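Local coordinates for FHA domain-containing protein DDL (PDB 3VPY) that probably recognises phosphothreonine in partner proteins such as Dicer-like 1 through its forkhead-associated (FHA) domain, at residues Y40-E45 with I117-S122; K60-I65 with N94-N99. All blocks are in the same frame, centred on the assembly; numbering follows the deposited sequence.

Both contacts pin together the two sheets of the FHA β-sandwich, with centres about 5 Å apart. Along the chain contact 2 (60-65 with 94-99) is nested inside the loop closed by contact 1 (40-45 with 117-122). Strands 39-43 and 63-73 are neighbours in one sheet, strands 96-98 and 116-119 in the other, so each contact takes one strand from each sheet. The contacts touch as well: F42 N lies 2.8 Å from A63 O, and G120 N lies 2.8 Å from K95 O, both probable hydrogen bonds. The loop parts 44-45, 60-62, 94-95 and 120-122 gather at one end of the sandwich, probably the one that reads phosphothreonine.

Contact 1 of 2, residues Y40-E45 with I117-S122; sequences YLFGRE and IKFGNS
In the hydrophobic core of the FHA β-sandwich, F42 of strand 39-43 and F119 of strand 116-119 reach toward each other from opposing sheets. Their CA atoms are 8.7 Å apart, and the rings fill the space between. The two side chains lie nearly perpendicular, bringing CE2 of F119 to 3.4 Å from CD1 of F42. F119 CZ sits over the outer part of one face of the F42 ring, 3.6 Å from F42 CG. With centroids 4.8 Å apart and planes inclined at 35°, the pair is oblique. A CH-π contact completes it: F42 CB lies over one face of F119, 4.3 Å from the ring centroid. F42 has CG anti to its carbonyl carbon (chi1 -64°), which turns the ring so that its CG-CD1 side meets F119 CE2 and CZ. I51 and I65 also pack on F42, while A63 and I87 pack on F119. Replacing F42 with alanine would keep CB but is likely to open a gap between the sheets and leave F119 freer to turn. Just past F119 the chain reverses in a type II' turn, closed by a 3.1 Å bond from S122 N to F119 O; G120 takes the positive phi that favours glycine there. N121 N bonds to S57 OG, and R44 NH1, just past strand 39-43, bonds to C58 O, tying both segments' loop ends to the same intervening loop. An aromatic pair between the sheets, with loops gathered at the strand ends, fits the FHA sandwich and the side on which these domains typically read phosphothreonine.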
loop_
_atom_site.group_PDB
_atom_site.type_symbol
_atom_site.label_atom_id
_atom_site.label_comp_id
_atom_site.label_asym_id
_atom_site.label_seq_id
_atom_site.Cartn_x
_atom_site.Cartn_y
_atom_site.Cartn_z
ATOM N N TYR A 40 6.915 -3.188 0.694
ATOM C CA TYR A 40 7.449 -1.973 1.304
ATOM C C TYR A 40 7.255 -1.974 2.817
ATOM O O TYR A 40 6.125 -2.013 3.307
ATOM C CB TYR A 40 6.793 -0.721 0.708
ATOM C CG TYR A 40 7.220 -0.432 -0.719
ATOM C CD1 TYR A 40 8.284 0.419 -0.988
ATOM C CD2 TYR A 40 6.560 -1.025 -1.796
ATOM C CE1 TYR A 40 8.688 0.676 -2.318
ATOM C CE2 TYR A 40 6.954 -0.776 -3.105
ATOM C CZ TYR A 40 8.020 0.087 -3.363
ATOM O OH TYR A 40 8.424 0.363 -4.660
ATOM N N LEU A 41 8.368 -1.924 3.546
ATOM C CA LEU A 41 8.340 -1.850 5.005
ATOM C C LEU A 41 8.298 -0.409 5.482
ATOM O O LEU A 41 9.135 0.398 5.096
ATOM C CB LEU A 41 9.575 -2.548 5.588
ATOM C CG LEU A 41 9.754 -2.449 7.100
ATOM C CD1 LEU A 41 8.579 -3.098 7.851
ATOM C CD2 LEU A 41 11.074 -3.082 7.509
ATOM N N PHE A 42 7.318 -0.106 6.332
ATOM C CA PHE A 42 7.201 1.200 6.990
ATOM C C PHE A 42 7.616 1.055 8.441
ATOM O O PHE A 42 7.145 0.158 9.147
ATOM C CB PHE A 42 5.752 1.668 6.966
ATOM C CG PHE A 42 5.227 1.918 5.575
ATOM C CD1 PHE A 42 5.130 3.227 5.092
ATOM C CD2 PHE A 42 4.861 0.857 4.746
ATOM C CE1 PHE A 42 4.647 3.472 3.792
ATOM C CE2 PHE A 42 4.399 1.076 3.425
ATOM C CZ PHE A 42 4.286 2.388 2.952
ATOM N N GLY A 43 8.469 1.954 8.906
ATOM C CA GLY A 43 8.862 1.893 10.300
ATOM C C GLY A 43 9.821 2.975 10.701
ATOM O O GLY A 43 10.365 3.692 9.851
ATOM N N ARG A 44 9.996 3.102 12.011
ATOM C CA ARG A 44 10.871 4.145 12.564
ATOM C C ARG A 44 12.358 3.817 12.407
ATOM O O ARG A 44 13.210 4.722 12.430
ATOM C CB ARG A 44 10.504 4.395 14.028
ATOM C CG ARG A 44 10.637 5.859 14.485
ATOM C CD ARG A 44 10.367 5.998 15.988
ATOM N NE ARG A 44 11.483 5.409 16.751
ATOM C CZ ARG A 44 11.451 4.228 17.368
ATOM N NH1 ARG A 44 10.340 3.492 17.406
ATOM N NH2 ARG A 44 12.542 3.784 17.970
ATOM N N GLU A 45 12.679 2.534 12.235
ATOM C CA GLU A 45 14.087 2.113 12.130
ATOM C C GLU A 45 14.636 2.332 10.714
ATOM O O GLU A 45 14.382 1.552 9.812
ATOM C CB GLU A 45 14.242 0.656 12.572
ATOM C CG GLU A 45 15.681 0.159 12.553
ATOM C CD GLU A 45 15.844 -1.193 13.220
ATOM O OE1 GLU A 45 14.857 -1.713 13.788
ATOM O OE2 GLU A 45 16.965 -1.749 13.165
ATOM N N ILE A 117 -3.903 6.365 4.604
ATOM C CA ILE A 117 -3.200 5.524 5.560
ATOM C C ILE A 117 -2.498 6.398 6.581
ATOM O O ILE A 117 -1.878 7.407 6.224
ATOM C CB ILE A 117 -2.165 4.673 4.825
ATOM C CG1 ILE A 117 -2.875 3.830 3.758
ATOM C CG2 ILE A 117 -1.407 3.793 5.798
ATOM C CD1 ILE A 117 -1.933 3.167 2.778
ATOM N N LYS A 118 -2.573 5.988 7.840
ATOM C CA LYS A 118 -1.872 6.696 8.922
ATOM C C LYS A 118 -1.281 5.675 9.864
ATOM O O LYS A 118 -1.954 4.692 10.205
ATOM C CB LYS A 118 -2.839 7.581 9.698
ATOM C CG LYS A 118 -2.196 8.400 10.819
ATOM C CD LYS A 118 -3.286 9.011 11.683
ATOM C CE LYS A 118 -2.757 10.040 12.626
ATOM N NZ LYS A 118 -3.810 11.093 12.865
ATOM N N PHE A 119 -0.050 5.927 10.307
ATOM C CA PHE A 119 0.620 5.021 11.230
ATOM C C PHE A 119 0.659 5.676 12.597
ATOM O O PHE A 119 1.101 6.823 12.741
ATOM C CB PHE A 119 2.037 4.682 10.717
ATOM C CG PHE A 119 2.051 4.121 9.322
ATOM C CD1 PHE A 119 1.566 2.825 9.073
ATOM C CD2 PHE A 119 2.542 4.871 8.249
ATOM C CE1 PHE A 119 1.568 2.278 7.757
ATOM C CE2 PHE A 119 2.542 4.347 6.937
ATOM C CZ PHE A 119 2.045 3.036 6.696
ATOM N N GLY A 120 0.200 4.934 13.602
ATOM C CA GLY A 120 0.154 5.394 14.968
ATOM C C GLY A 120 -0.567 6.718 15.130
ATOM O O GLY A 120 -1.664 6.909 14.597
ATOM N N ASN A 121 0.076 7.640 15.843
ATOM C CA ASN A 121 -0.475 8.977 16.074
ATOM C C ASN A 121 0.310 10.039 15.311
ATOM O O ASN A 121 0.410 11.208 15.736
ATOM C CB ASN A 121 -0.472 9.262 17.574
ATOM C CG ASN A 121 -1.202 8.192 18.357
ATOM O OD1 ASN A 121 -0.704 7.681 19.372
ATOM N ND2 ASN A 121 -2.404 7.834 17.880
ATOM N N SER A 122 0.863 9.608 14.181
ATOM C CA SER A 122 1.715 10.452 13.364
ATOM C C SER A 122 0.957 11.688 12.859
ATOM O O SER A 122 -0.257 11.649 12.662
ATOM C CB SER A 122 2.317 9.646 12.197
ATOM O OG SER A 122 3.145 10.478 11.415
#

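Contact 2 of 2, residues K60-I65 with N94-N99; sequences KQHAVI and NKTYIN
A classic β-bulge puts H62 and A63 together opposite F42, and both residues of the bulge meet T96 in the other sheet. The backbone irregularity falls at H62, and both H62 and A63 form backbone hydrogen bonds with F42. The H62 CG is anti to the backbone N (chi1 -158°), which swings the imidazole across to strand 96-98, where the side chains of H62 and T96 run antiparallel alongside each other. The ring presents its edge: T96 OG1 lies in the imidazole plane, 3.3 Å from H62 ND1. The bond from ND1 to OG1 is weak, bent to 123° at the hydrogen. The stronger polar partner of the threonine hydroxyl is D89 OD1, on strand 79-89, whose side chain also touches H62. The A63 methyl packs against the same hydroxyl oxygen, a van der Waals contact of 3.7 Å from A63 CB to T96 OG1. T96 CG2 is turned to the F119 ring, which also packs on A63, and I87 touches T96 as well. The CB of K95 points away from segment 60-65. The K95 carbonyl takes no hydrogen bond from the imidazole: NE2 of H62 is 3.5 Å from K95 O, at a poor angle. H62 appears to be the histidine of the SxxH signature of FHA domains, and the bulge probably contributes to placing its ring. In this buried setting one hydroxyl serves two partners: T96 OG1 accepts weakly from H62 ND1, which implies a proton on ND1 and leaves the hydroxyl's own hydrogen probably for D89 OD1.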
loop_
_atom_site.group_PDB
_atom_site.type_symbol
_atom_site.label_atom_id
_atom_site.label_comp_id
_atom_site.label_asym_id
_atom_site.label_seq_id
_atom_site.Cartn_x
_atom_site.Cartn_y
_atom_site.Cartn_z
ATOM N N LYS A 60 9.421 0.471 15.418
ATOM C CA LYS A 60 10.626 0.275 14.600
ATOM C C LYS A 60 10.310 -0.365 13.244
ATOM O O LYS A 60 10.781 0.075 12.183
ATOM C CB LYS A 60 11.620 -0.581 15.380
ATOM C CG LYS A 60 12.312 0.165 16.519
ATOM C CD LYS A 60 13.136 -0.784 17.357
ATOM C CE LYS A 60 14.578 -0.740 16.965
ATOM N NZ LYS A 60 15.392 -1.258 18.093
ATOM N N GLN A 61 9.488 -1.409 13.298
ATOM C CA GLN A 61 8.891 -2.035 12.119
ATOM C C GLN A 61 7.375 -2.048 12.337
ATOM O O GLN A 61 6.849 -2.801 13.178
ATOM C CB GLN A 61 9.426 -3.465 11.936
ATOM C CG GLN A 61 10.940 -3.552 11.767
ATOM C CD GLN A 61 11.422 -4.973 11.511
ATOM O OE1 GLN A 61 10.855 -5.680 10.686
ATOM N NE2 GLN A 61 12.493 -5.375 12.194
ATOM N N HIS A 62 6.682 -1.190 11.599
ATOM C CA HIS A 62 5.320 -0.825 11.948
ATOM C C HIS A 62 4.320 -1.574 11.085
ATOM O O HIS A 62 3.410 -2.205 11.605
ATOM C CB HIS A 62 5.114 0.683 11.772
ATOM C CG HIS A 62 3.972 1.235 12.561
ATOM N ND1 HIS A 62 2.648 1.081 12.214
ATOM C CD2 HIS A 62 3.976 1.958 13.706
ATOM C CE1 HIS A 62 1.889 1.699 13.103
ATOM N NE2 HIS A 62 2.671 2.235 14.017
ATOM N N ALA A 63 4.483 -1.493 9.769
ATOM C CA ALA A 63 3.509 -2.084 8.837
ATOM C C ALA A 63 4.228 -2.393 7.538
ATOM O O ALA A 63 5.268 -1.789 7.236
ATOM C CB ALA A 63 2.381 -1.125 8.572
ATOM N N VAL A 64 3.676 -3.327 6.764
ATOM C CA VAL A 64 4.161 -3.556 5.404
ATOM C C VAL A 64 3.014 -3.353 4.394
ATOM O O VAL A 64 1.852 -3.610 4.706
ATOM C CB VAL A 64 4.822 -4.971 5.263
ATOM C CG1 VAL A 64 3.813 -6.122 5.480
ATOM C CG2 VAL A 64 5.507 -5.120 3.934
ATOM N N ILE A 65 3.338 -2.837 3.221
ATOM C CA ILE A 65 2.430 -2.976 2.075
ATOM C C ILE A 65 3.022 -4.066 1.196
ATOM O O ILE A 65 4.165 -3.947 0.718
ATOM C CB ILE A 65 2.208 -1.652 1.306
ATOM C CG1 ILE A 65 1.372 -0.709 2.182
ATOM C CG2 ILE A 65 1.484 -1.929 -0.031
ATOM C CD1 ILE A 65 1.152 0.711 1.647
ATOM N N ASN A 94 0.678 1.455 18.569
ATOM C CA ASN A 94 -0.203 2.575 18.263
ATOM C C ASN A 94 -1.025 2.415 16.988
ATOM O O ASN A 94 -1.747 3.326 16.603
ATOM C CB ASN A 94 0.615 3.881 18.306
ATOM C CG ASN A 94 1.127 4.141 19.708
ATOM O OD1 ASN A 94 2.305 4.480 19.940
ATOM N ND2 ASN A 94 0.254 3.909 20.663
ATOM N N LYS A 95 -0.912 1.241 16.354
ATOM C CA LYS A 95 -1.854 0.811 15.309
ATOM C C LYS A 95 -1.596 1.402 13.926
ATOM O O LYS A 95 -0.812 2.350 13.760
ATOM C CB LYS A 95 -3.322 1.061 15.722
ATOM C CG LYS A 95 -3.700 0.533 17.128
ATOM C CD LYS A 95 -5.192 0.540 17.337
ATOM C CE LYS A 95 -5.575 0.218 18.785
ATOM N NZ LYS A 95 -6.924 0.763 19.086
ATOM N N THR A 96 -2.254 0.814 12.932
ATOM C CA THR A 96 -2.245 1.332 11.576
ATOM C C THR A 96 -3.690 1.569 11.193
ATOM O O THR A 96 -4.532 0.704 11.441
ATOM C CB THR A 96 -1.618 0.315 10.600
ATOM O OG1 THR A 96 -0.228 0.163 10.920
ATOM C CG2 THR A 96 -1.739 0.779 9.126
ATOM N N TYR A 97 -3.962 2.727 10.587
ATOM C CA TYR A 97 -5.338 3.152 10.241
ATOM C C TYR A 97 -5.516 3.257 8.737
ATOM O O TYR A 97 -4.672 3.827 8.052
ATOM C CB TYR A 97 -5.634 4.527 10.851
ATOM C CG TYR A 97 -5.581 4.548 12.347
ATOM C CD1 TYR A 97 -6.740 4.438 13.103
ATOM C CD2 TYR A 97 -4.366 4.693 13.020
ATOM C CE1 TYR A 97 -6.706 4.452 14.484
ATOM C CE2 TYR A 97 -4.318 4.711 14.423
ATOM C CZ TYR A 97 -5.497 4.598 15.147
ATOM O OH TYR A 97 -5.470 4.637 16.526
ATOM N N ILE A 98 -6.604 2.675 8.224
ATOM C CA ILE A 98 -6.972 2.855 6.826
ATOM C C ILE A 98 -8.282 3.613 6.862
ATOM O O ILE A 98 -9.256 3.167 7.486
ATOM C CB ILE A 98 -7.232 1.519 6.100
ATOM C CG1 ILE A 98 -6.045 0.568 6.180
ATOM C CG2 ILE A 98 -7.610 1.749 4.625
ATOM C CD1 ILE A 98 -6.459 -0.838 5.660
ATOM N N ASN A 99 -8.316 4.767 6.213
ATOM C CA ASN A 99 -9.545 5.583 6.230
ATOM C C ASN A 99 -10.089 5.793 7.649
ATOM O O ASN A 99 -11.297 5.623 7.923
ATOM C CB ASN A 99 -10.583 4.969 5.265
ATOM C CG ASN A 99 -10.038 4.852 3.843
ATOM O OD1 ASN A 99 -9.359 5.753 3.364
ATOM N ND2 ASN A 99 -10.289 3.732 3.198
#